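Side-chain contacts in protein-S-isoprenylcysteine O-methyltransferase (PDB 5V7P), which catalyses the methylation of isoprenylated C-terminal cysteines of proteins, using S-adenosyl-L-methionine as methyl donor: residues Leu83-Pro87 against Asn88-Phe92; Ile32-Leu35 against Val36-Thr39. All coordinates share one frame; numbering follows the deposited sequence.

Contact 1: residues Leu83-Pro87 against Asn88-Phe92. With MPG ([(Z)-octadec-9-enyl] (2R)-2,3-bis(oxidanyl)propanoate), chain S; MPG ([(Z)-octadec-9-enyl] (2R)-2,3-bis(oxidanyl)propanoate), chain Y; D10 (decane), chain J.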
ATOM      1  N   LEU A  83     -23.303  -5.256  14.969  1.00 27.04           N
ATOM      2  CA  LEU A  83     -24.552  -4.942  15.654  1.00 39.06           C
ATOM      3  C   LEU A  83     -25.294  -6.180  16.147  1.00 31.92           C
ATOM      4  O   LEU A  83     -25.887  -6.145  17.231  1.00 38.86           O
ATOM      5  CB  LEU A  83     -25.465  -4.139  14.722  1.00 32.00           C
ATOM      6  CG  LEU A  83     -24.999  -2.722  14.387  1.00 33.00           C
ATOM      7  CD1 LEU A  83     -25.803  -2.154  13.230  1.00 35.60           C
ATOM      8  CD2 LEU A  83     -25.113  -1.818  15.603  1.00 38.65           C
ATOM      9  N   VAL A  84     -25.272  -7.272  15.387  1.00 29.64           N
ATOM     10  CA  VAL A  84     -26.145  -8.408  15.655  1.00 34.60           C
ATOM     11  C   VAL A  84     -25.391  -9.651  16.111  1.00 32.23           C
ATOM     12  O   VAL A  84     -26.003 -10.525  16.744  1.00 41.08           O
ATOM     13  CB  VAL A  84     -27.014  -8.742  14.423  1.00 35.10           C
ATOM     14  CG1 VAL A  84     -27.552  -7.470  13.778  1.00 34.42           C
ATOM     15  CG2 VAL A  84     -26.244  -9.580  13.396  1.00 33.23           C
ATOM     16  N   ALA A  85     -24.102  -9.771  15.812  1.00 40.19           N
ATOM     17  CA  ALA A  85     -23.379 -10.989  16.130  1.00 33.75           C
ATOM     18  C   ALA A  85     -23.172 -11.112  17.638  1.00 26.58           C
ATOM     19  O   ALA A  85     -23.326 -10.134  18.376  1.00 26.97           O
ATOM     20  CB  ALA A  85     -22.032 -11.012  15.411  1.00 33.48           C
ATOM     21  N   PRO A  86     -22.834 -12.302  18.123  1.00 26.98           N
ATOM     22  CA  PRO A  86     -22.576 -12.462  19.548  1.00 30.69           C
ATOM     23  C   PRO A  86     -21.461 -11.538  19.994  1.00 36.98           C
ATOM     24  O   PRO A  86     -20.564 -11.192  19.201  1.00 29.52           O
ATOM     25  CB  PRO A  86     -22.172 -13.935  19.678  1.00 31.74           C
ATOM     26  CG  PRO A  86     -22.775 -14.602  18.498  1.00 34.34           C
ATOM     27  CD  PRO A  86     -22.751 -13.588  17.401  1.00 30.70           C
ATOM     28  N   PRO A  87     -21.459 -11.124  21.264  1.00 31.26           N
ATOM     29  CA  PRO A  87     -20.351 -10.288  21.753  1.00 33.26           C
ATOM     30  C   PRO A  87     -18.997 -10.938  21.550  1.00 33.73           C
ATOM     31  O   PRO A  87     -17.980 -10.235  21.516  1.00 27.16           O
ATOM     32  CB  PRO A  87     -20.675 -10.102  23.240  1.00 33.47           C
ATOM     33  CG  PRO A  87     -21.529 -11.273  23.590  1.00 41.06           C
ATOM     34  CD  PRO A  87     -22.334 -11.577  22.361  1.00 32.45           C
ATOM     35  N   ASN A  88     -18.962 -12.265  21.422  1.00 35.85           N
ATOM     36  CA  ASN A  88     -17.726 -12.970  21.114  0.50 31.37           C
ATOM     37  C   ASN A  88     -17.162 -12.555  19.758  1.00 29.68           C
ATOM     38  O   ASN A  88     -15.952 -12.665  19.532  1.00 24.33           O
ATOM     39  CB  ASN A  88     -17.999 -14.476  21.147  0.50 27.11           C
ATOM     40  CG  ASN A  88     -16.743 -15.300  21.040  0.50 24.65           C
ATOM     41  OD1 ASN A  88     -15.684 -14.903  21.525  0.50 35.94           O
ATOM     42  ND2 ASN A  88     -16.847 -16.454  20.396  0.50 26.82           N
ATOM     43  N   ILE A  89     -18.018 -12.083  18.854  1.00 23.27           N
ATOM     44  CA  ILE A  89     -17.633 -11.859  17.467  1.00 29.61           C
ATOM     45  C   ILE A  89     -17.758 -10.405  17.032  1.00 23.85           C
ATOM     46  O   ILE A  89     -17.081 -10.009  16.069  1.00 28.77           O
ATOM     47  CB  ILE A  89     -18.467 -12.757  16.527  1.00 31.80           C
ATOM     48  CG1 ILE A  89     -18.537 -14.195  17.061  1.00 28.45           C
ATOM     49  CG2 ILE A  89     -17.901 -12.737  15.108  1.00 33.57           C
ATOM     50  CD1 ILE A  89     -17.190 -14.885  17.196  1.00 31.33           C
ATOM     51  N   GLN A  90     -18.584  -9.590  17.695  1.00 26.39           N
ATOM     52  CA  GLN A  90     -18.885  -8.251  17.194  1.00 35.14           C
ATOM     53  C   GLN A  90     -17.629  -7.462  16.849  1.00 29.02           C
ATOM     54  O   GLN A  90     -17.653  -6.619  15.946  1.00 28.71           O
ATOM     55  CB  GLN A  90     -19.715  -7.488  18.226  1.00 33.45           C
ATOM     56  CG  GLN A  90     -21.121  -8.033  18.396  1.00 39.92           C
ATOM     57  CD  GLN A  90     -21.886  -7.339  19.501  1.00 36.05           C
ATOM     58  OE1 GLN A  90     -21.348  -7.081  20.577  1.00 38.17           O
ATOM     59  NE2 GLN A  90     -23.149  -7.027  19.238  1.00 47.79           N
ATOM     60  N   ILE A  91     -16.526  -7.722  17.552  1.00 30.46           N
ATOM     61  CA  ILE A  91     -15.282  -7.006  17.292  1.00 25.95           C
ATOM     62  C   ILE A  91     -14.886  -7.128  15.826  1.00 26.07           C
ATOM     63  O   ILE A  91     -14.469  -6.149  15.194  1.00 21.97           O
ATOM     64  CB  ILE A  91     -14.171  -7.536  18.219  1.00 31.85           C
ATOM     65  CG1 ILE A  91     -14.541  -7.319  19.689  1.00 48.78           C
ATOM     66  CG2 ILE A  91     -12.851  -6.878  17.908  1.00 50.77           C
ATOM     67  CD1 ILE A  91     -14.890  -5.892  20.049  1.00 33.56           C
ATOM     68  N   PHE A  92     -15.002  -8.331  15.264  1.00 20.79           N
ATOM     69  CA  PHE A  92     -14.534  -8.552  13.902  1.00 19.28           C
ATOM     70  C   PHE A  92     -15.306  -7.704  12.900  1.00 23.53           C
ATOM     71  O   PHE A  92     -14.753  -7.311  11.867  1.00 24.04           O
ATOM     72  CB  PHE A  92     -14.647 -10.034  13.551  1.00 27.47           C
ATOM     73  CG  PHE A  92     -13.771 -10.450  12.408  1.00 27.33           C
ATOM     74  CD1 PHE A  92     -12.432 -10.734  12.614  1.00 18.32           C
ATOM     75  CD2 PHE A  92     -14.283 -10.557  11.126  1.00 28.58           C
ATOM     76  CE1 PHE A  92     -11.621 -11.116  11.566  1.00 27.70           C
ATOM     77  CE2 PHE A  92     -13.478 -10.940  10.073  1.00 30.63           C
ATOM     78  CZ  PHE A  92     -12.145 -11.221  10.292  1.00 24.29           C
TER
HETATM   79  C2  MPG S 317     -22.547  -0.759  18.212  1.00 47.29           C
HETATM   80  C3  MPG S 317     -21.867  -0.784  16.845  1.00 54.46           C
HETATM   81  C4  MPG S 317     -22.280   0.440  16.029  1.00 46.54           C
HETATM   82  C5  MPG S 317     -21.398   1.628  16.402  1.00 57.37           C
HETATM   83  C6  MPG S 317     -20.046   1.506  15.698  1.00 56.76           C
HETATM   84  C7  MPG S 317     -19.157   2.709  16.024  1.00 55.56           C
HETATM   85  C8  MPG S 317     -18.847   2.810  17.517  1.00 55.28           C
HETATM   86  C9  MPG S 317     -18.177   1.523  17.997  1.00 57.68           C
HETATM   87  C10 MPG S 317     -17.961   1.280  19.272  1.00 50.19           C
HETATM   88  C11 MPG S 317     -18.359   2.252  20.381  1.00 68.88           C
HETATM   89  C12 MPG S 317     -19.676   1.796  21.004  1.00 75.84           C
HETATM   90  C13 MPG S 317     -20.315   2.964  21.753  1.00 80.40           C
HETATM   91  C14 MPG S 317     -19.322   3.524  22.771  1.00 56.47           C
HETATM   92  O1  MPG S 317     -20.699  -2.105  18.924  1.00 63.85           O
HETATM   93  C1  MPG S 317     -22.087  -1.962  19.037  1.00 47.78           C
HETATM   94  CXD MPG S 317     -18.773  -3.740  19.139  1.00 56.31           C
HETATM   95  O2  MPG S 317     -18.514  -4.966  19.765  1.00 61.61           O
HETATM   96  C21 MPG S 317     -17.755  -2.698  19.599  1.00 59.30           C
HETATM   97  O3  MPG S 317     -17.292  -3.028  20.881  1.00 56.52           O
HETATM   98  O4  MPG S 317     -20.848  -3.910  20.245  1.00 65.06           O
HETATM   99  CX3 MPG S 317     -20.187  -3.276  19.491  1.00 59.74           C
HETATM  100  C2  MPG Y 323     -25.845 -13.414  12.180  1.00 63.14           C
HETATM  101  C3  MPG Y 323     -25.779 -13.072  10.693  1.00 50.67           C
HETATM  102  C4  MPG Y 323     -24.398 -13.444  10.160  1.00 53.92           C
HETATM  103  C5  MPG Y 323     -23.925 -12.402   9.148  1.00 43.99           C
HETATM  104  C6  MPG Y 323     -22.580 -12.849   8.578  1.00 47.66           C
HETATM  105  C7  MPG Y 323     -22.614 -12.899   7.049  1.00 48.39           C
HETATM  106  C8  MPG Y 323     -21.684 -13.993   6.524  1.00 60.44           C
HETATM  107  C9  MPG Y 323     -20.393 -13.383   5.977  1.00 62.90           C
HETATM  108  C10 MPG Y 323     -19.316 -14.123   5.798  1.00 65.94           C
HETATM  109  C11 MPG Y 323     -19.319 -15.616   6.133  1.00 71.20           C
HETATM  110  C12 MPG Y 323     -18.092 -16.285   5.517  1.00 67.84           C
HETATM  111  C13 MPG Y 323     -18.362 -17.778   5.341  1.00 48.40           C
HETATM  112  O1  MPG Y 323     -27.290 -13.488  14.079  1.00 69.60           O
HETATM  113  C1  MPG Y 323     -27.248 -13.150  12.717  1.00 58.41           C
HETATM  114  CXD MPG Y 323     -28.934 -13.372  16.022  1.00 81.43           C
HETATM  115  O2  MPG Y 323     -29.250 -12.389  16.969  1.00 83.02           O
HETATM  116  C21 MPG Y 323     -28.076 -14.450  16.682  1.00 81.30           C
HETATM  117  O3  MPG Y 323     -28.896 -15.286  17.453  1.00 76.93           O
HETATM  118  O4  MPG Y 323     -28.331 -11.578  14.634  1.00 76.08           O
HETATM  119  CX3 MPG Y 323     -28.171 -12.729  14.863  1.00 74.91           C
HETATM  120  C1  D10 J 308     -13.239 -13.027   7.021  1.00 42.94           C
HETATM  121  C2  D10 J 308     -13.002 -12.155   5.789  1.00 48.06           C
HETATM  122  C3  D10 J 308     -12.563 -10.754   6.211  1.00 32.56           C
HETATM  123  C4  D10 J 308     -12.299  -9.921   4.958  1.00 38.33           C
HETATM  124  C5  D10 J 308     -11.828  -8.522   5.344  1.00 32.30           C
HETATM  125  C6  D10 J 308     -11.467  -7.755   4.073  1.00 32.41           C
HETATM  126  C7  D10 J 308     -11.066  -6.325   4.426  1.00 38.14           C
HETATM  127  C8  D10 J 308     -10.350  -5.687   3.235  1.00 43.42           C
HETATM  128  C9  D10 J 308     -11.334  -5.503   2.083  1.00 35.51           C

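Contact 2: residues Ile32-Leu35 against Val36-Thr39. With MPG ([(Z)-octadec-9-enyl] (2R)-2,3-bis(oxidanyl)propanoate), chain Y.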
ATOM      1  N   ILE A  32     -34.035 -13.724  10.322  1.00 38.07           N
ATOM      2  CA  ILE A  32     -33.153 -14.574   9.529  1.00 42.96           C
ATOM      3  C   ILE A  32     -31.771 -14.528  10.167  1.00 47.71           C
ATOM      4  O   ILE A  32     -30.994 -13.596   9.924  1.00 42.36           O
ATOM      5  CB  ILE A  32     -33.102 -14.143   8.050  1.00 45.35           C
ATOM      6  CG1 ILE A  32     -34.515 -14.094   7.459  1.00 41.06           C
ATOM      7  CG2 ILE A  32     -32.224 -15.112   7.249  1.00 42.21           C
ATOM      8  CD1 ILE A  32     -34.582 -13.570   6.038  1.00 45.73           C
ATOM      9  N   THR A  33     -31.454 -15.538  10.982  1.00 49.84           N
ATOM     10  CA  THR A  33     -30.268 -15.511  11.825  1.00 48.87           C
ATOM     11  C   THR A  33     -29.187 -16.500  11.416  1.00 46.34           C
ATOM     12  O   THR A  33     -28.018 -16.269  11.734  1.00 47.18           O
ATOM     13  CB  THR A  33     -30.648 -15.790  13.290  1.00 61.01           C
ATOM     14  OG1 THR A  33     -29.513 -15.562  14.134  1.00 69.08           O
ATOM     15  CG2 THR A  33     -31.140 -17.230  13.479  1.00 48.80           C
ATOM     16  N   ASN A  34     -29.540 -17.589  10.739  1.00 43.79           N
ATOM     17  CA  ASN A  34     -28.558 -18.627  10.451  1.00 44.42           C
ATOM     18  C   ASN A  34     -27.415 -18.062   9.616  1.00 44.36           C
ATOM     19  O   ASN A  34     -27.635 -17.407   8.593  1.00 42.24           O
ATOM     20  CB  ASN A  34     -29.216 -19.800   9.730  1.00 37.29           C
ATOM     21  CG  ASN A  34     -28.285 -20.984   9.587  1.00 43.64           C
ATOM     22  OD1 ASN A  34     -27.546 -21.089   8.610  1.00 46.10           O
ATOM     23  ND2 ASN A  34     -28.305 -21.878  10.569  1.00 49.84           N
ATOM     24  N   LEU A  35     -26.186 -18.330  10.062  1.00 42.59           N
ATOM     25  CA  LEU A  35     -25.009 -17.777   9.401  1.00 45.98           C
ATOM     26  C   LEU A  35     -24.949 -18.182   7.932  1.00 49.48           C
ATOM     27  O   LEU A  35     -24.564 -17.375   7.078  1.00 44.97           O
ATOM     28  CB  LEU A  35     -23.747 -18.228  10.139  1.00 40.45           C
ATOM     29  CG  LEU A  35     -22.386 -17.939   9.495  1.00 53.64           C
ATOM     30  CD1 LEU A  35     -22.079 -16.450   9.496  1.00 56.95           C
ATOM     31  CD2 LEU A  35     -21.299 -18.714  10.218  1.00 59.04           C
ATOM     32  N   VAL A  36     -25.332 -19.420   7.615  1.00 40.89           N
ATOM     33  CA  VAL A  36     -25.185 -19.894   6.244  1.00 40.38           C
ATOM     34  C   VAL A  36     -26.307 -19.351   5.372  1.00 38.29           C
ATOM     35  O   VAL A  36     -26.126 -19.173   4.161  1.00 36.33           O
ATOM     36  CB  VAL A  36     -25.126 -21.435   6.172  1.00 39.56           C
ATOM     37  CG1 VAL A  36     -24.541 -22.045   7.453  1.00 43.23           C
ATOM     38  CG2 VAL A  36     -26.488 -22.054   5.827  1.00 41.85           C
ATOM     39  N   VAL A  37     -27.473 -19.077   5.955  1.00 36.30           N
ATOM     40  CA  VAL A  37     -28.558 -18.472   5.190  1.00 45.71           C
ATOM     41  C   VAL A  37     -28.203 -17.038   4.824  1.00 38.26           C
ATOM     42  O   VAL A  37     -28.368 -16.615   3.674  1.00 42.49           O
ATOM     43  CB  VAL A  37     -29.877 -18.546   5.979  1.00 43.05           C
ATOM     44  CG1 VAL A  37     -30.997 -17.828   5.228  1.00 32.51           C
ATOM     45  CG2 VAL A  37     -30.251 -19.997   6.241  1.00 42.77           C
ATOM     46  N   ASN A  38     -27.719 -16.267   5.798  1.00 38.67           N
ATOM     47  CA  ASN A  38     -27.257 -14.916   5.507  1.00 45.19           C
ATOM     48  C   ASN A  38     -26.128 -14.936   4.487  1.00 37.77           C
ATOM     49  O   ASN A  38     -26.067 -14.077   3.598  1.00 37.34           O
ATOM     50  CB  ASN A  38     -26.807 -14.227   6.795  1.00 37.71           C
ATOM     51  CG  ASN A  38     -27.973 -13.756   7.641  1.00 41.54           C
ATOM     52  OD1 ASN A  38     -28.401 -12.607   7.541  1.00 43.56           O
ATOM     53  ND2 ASN A  38     -28.491 -14.646   8.481  1.00 45.59           N
ATOM     54  N   THR A  39     -25.226 -15.913   4.594  1.00 37.06           N
ATOM     55  CA  THR A  39     -24.138 -16.032   3.630  1.00 42.37           C
ATOM     56  C   THR A  39     -24.680 -16.211   2.218  1.00 42.74           C
ATOM     57  O   THR A  39     -24.257 -15.519   1.285  1.00 37.95           O
ATOM     58  CB  THR A  39     -23.229 -17.204   4.009  1.00 34.27           C
ATOM     59  OG1 THR A  39     -22.685 -16.985   5.317  1.00 47.48           O
ATOM     60  CG2 THR A  39     -22.080 -17.360   3.012  1.00 31.95           C
TER
HETATM   61  C2  MPG Y 323     -25.845 -13.414  12.180  1.00 63.14           C
HETATM   62  C3  MPG Y 323     -25.779 -13.072  10.693  1.00 50.67           C
HETATM   63  C4  MPG Y 323     -24.398 -13.444  10.160  1.00 53.92           C
HETATM   64  C5  MPG Y 323     -23.925 -12.402   9.148  1.00 43.99           C
HETATM   65  C6  MPG Y 323     -22.580 -12.849   8.578  1.00 47.66           C
HETATM   66  C7  MPG Y 323     -22.614 -12.899   7.049  1.00 48.39           C
HETATM   67  C8  MPG Y 323     -21.684 -13.993   6.524  1.00 60.44           C
HETATM   68  C9  MPG Y 323     -20.393 -13.383   5.977  1.00 62.90           C
HETATM   69  C10 MPG Y 323     -19.316 -14.123   5.798  1.00 65.94           C
HETATM   70  C11 MPG Y 323     -19.319 -15.616   6.133  1.00 71.20           C
HETATM   71  C12 MPG Y 323     -18.092 -16.285   5.517  1.00 67.84           C
HETATM   72  C13 MPG Y 323     -18.362 -17.778   5.341  1.00 48.40           C
HETATM   73  O1  MPG Y 323     -27.290 -13.488  14.079  1.00 69.60           O
HETATM   74  C1  MPG Y 323     -27.248 -13.150  12.717  1.00 58.41           C
HETATM   75  CXD MPG Y 323     -28.934 -13.372  16.022  1.00 81.43           C
HETATM   76  O2  MPG Y 323     -29.250 -12.389  16.969  1.00 83.02           O
HETATM   77  C21 MPG Y 323     -28.076 -14.450  16.682  1.00 81.30           C
HETATM   78  O3  MPG Y 323     -28.896 -15.286  17.453  1.00 76.93           O
HETATM   79  O4  MPG Y 323     -28.331 -11.578  14.634  1.00 76.08           O
HETATM   80  CX3 MPG Y 323     -28.171 -12.729  14.863  1.00 74.91           C

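Contact 1: residues Leu83-Pro87 against Asn88-Phe92
P86 O is gripped by two successive backbone N-H groups across this turn. I89 N donates at 2.7 Å to P86 O, in a straight bond (162°) that comes from above the carbonyl plane. Q90 N donates to the same oxygen in a more bent bond (139°), but it lies nearly in line with the C=O. The two donors thus use different regions of one oxygen. Helix 59-84 has just ended. A85 is the first residue to leave helical angles, and P86 continues the extended course. P87 and N88 then bend the chain back to helical angles.

The side chain of Q90 runs back over the turn. Its CG stands beside the backbone N (chi1 -69°) and the chain is extended beyond it. This brings Q90 CG to 3.0 Å from A85 O, a short approach whose detail is doubtful. Q90 CB faces the glycerate head of MPG in chain S, 3.2 Å from its O2. CG is on the A85 O side and CB on the lipid side. L83 CD2 touches the start of the same lipid's chain, 3.6 Å from C3.

I89 supplies the apolar contact. Its CB lies 4.1 Å from A85 CB, and its CG1 is 4.3 Å from P86 CD. I89 also packs on T146 of helix 129-148 and touches decane. A second MPG, in chain Y, meets CB and CG2 of V84 with its O4. F92 lies one turn on from I89. Its ring meets another decane obliquely, with CE2 3.7 Å from C1, and lies edge-to-face with W139.

This is the short proline-containing turn of a helical hairpin. It joins two transmembrane helices, probably on the lumenal side, with lipid around it.

Contact 2: residues Ile32-Leu35 against Val36-Thr39
N38 CB points back at the loop before its helix and sits 3.7 Å from N34 O. The first torsion (chi1 -77°) turns the amide back toward that loop. N38 CG meets MPG of chain Y, 3.8 Å from C3. At the tip, ND2 gives both hydrogens to backbone oxygens, N34 O at 2.9 Å and I32 O at 3.1 Å. Both acceptors lie in the amide plane and both bonds are nearly straight, but ND2 comes in from above both carbonyl planes. OD1 accepts from Y80 OH and N27 ND2. These four bonds fix the rotation of the buried amide and satisfy it.

N34 O also accepts from N38 N. N34 OD1 bonds to V36 N at 2.9 Å and weakly to V37 N. I32 CG2 lies 3.6 Å from V37 CG1, and the two side chains cross at about a right angle. L35 O takes T39 OG1 at 2.6 Å and T39 N, from opposite faces of its plane. T33 OG1 donates to O1 of the MPG, and L35 CD1 packs on its chain.

N34 is the N-cap of transmembrane helix 35-56, and residues around the cap form part of the pocket of a bound MPG.

The chain first runs through helix 4-29 and a short loop. Contact 2 ends that loop and caps the start of helix 35-56. The chain turns again and passes through helix 59-84. Contact 1 closes the next turn on that side, into helix 90-113. The two contacts are in series, and neither nests in nor crosses the other. Both are local, and both probably lie at the lumenal ends of the transmembrane helices. The centres of contact 1 and contact 2 are about 15 Å apart. No direct contact joins the two, but MPG of chain Y touches both. Helix 59-84, which ends at contact 1, is tied to helix 35-56 at contact 2 through Y80.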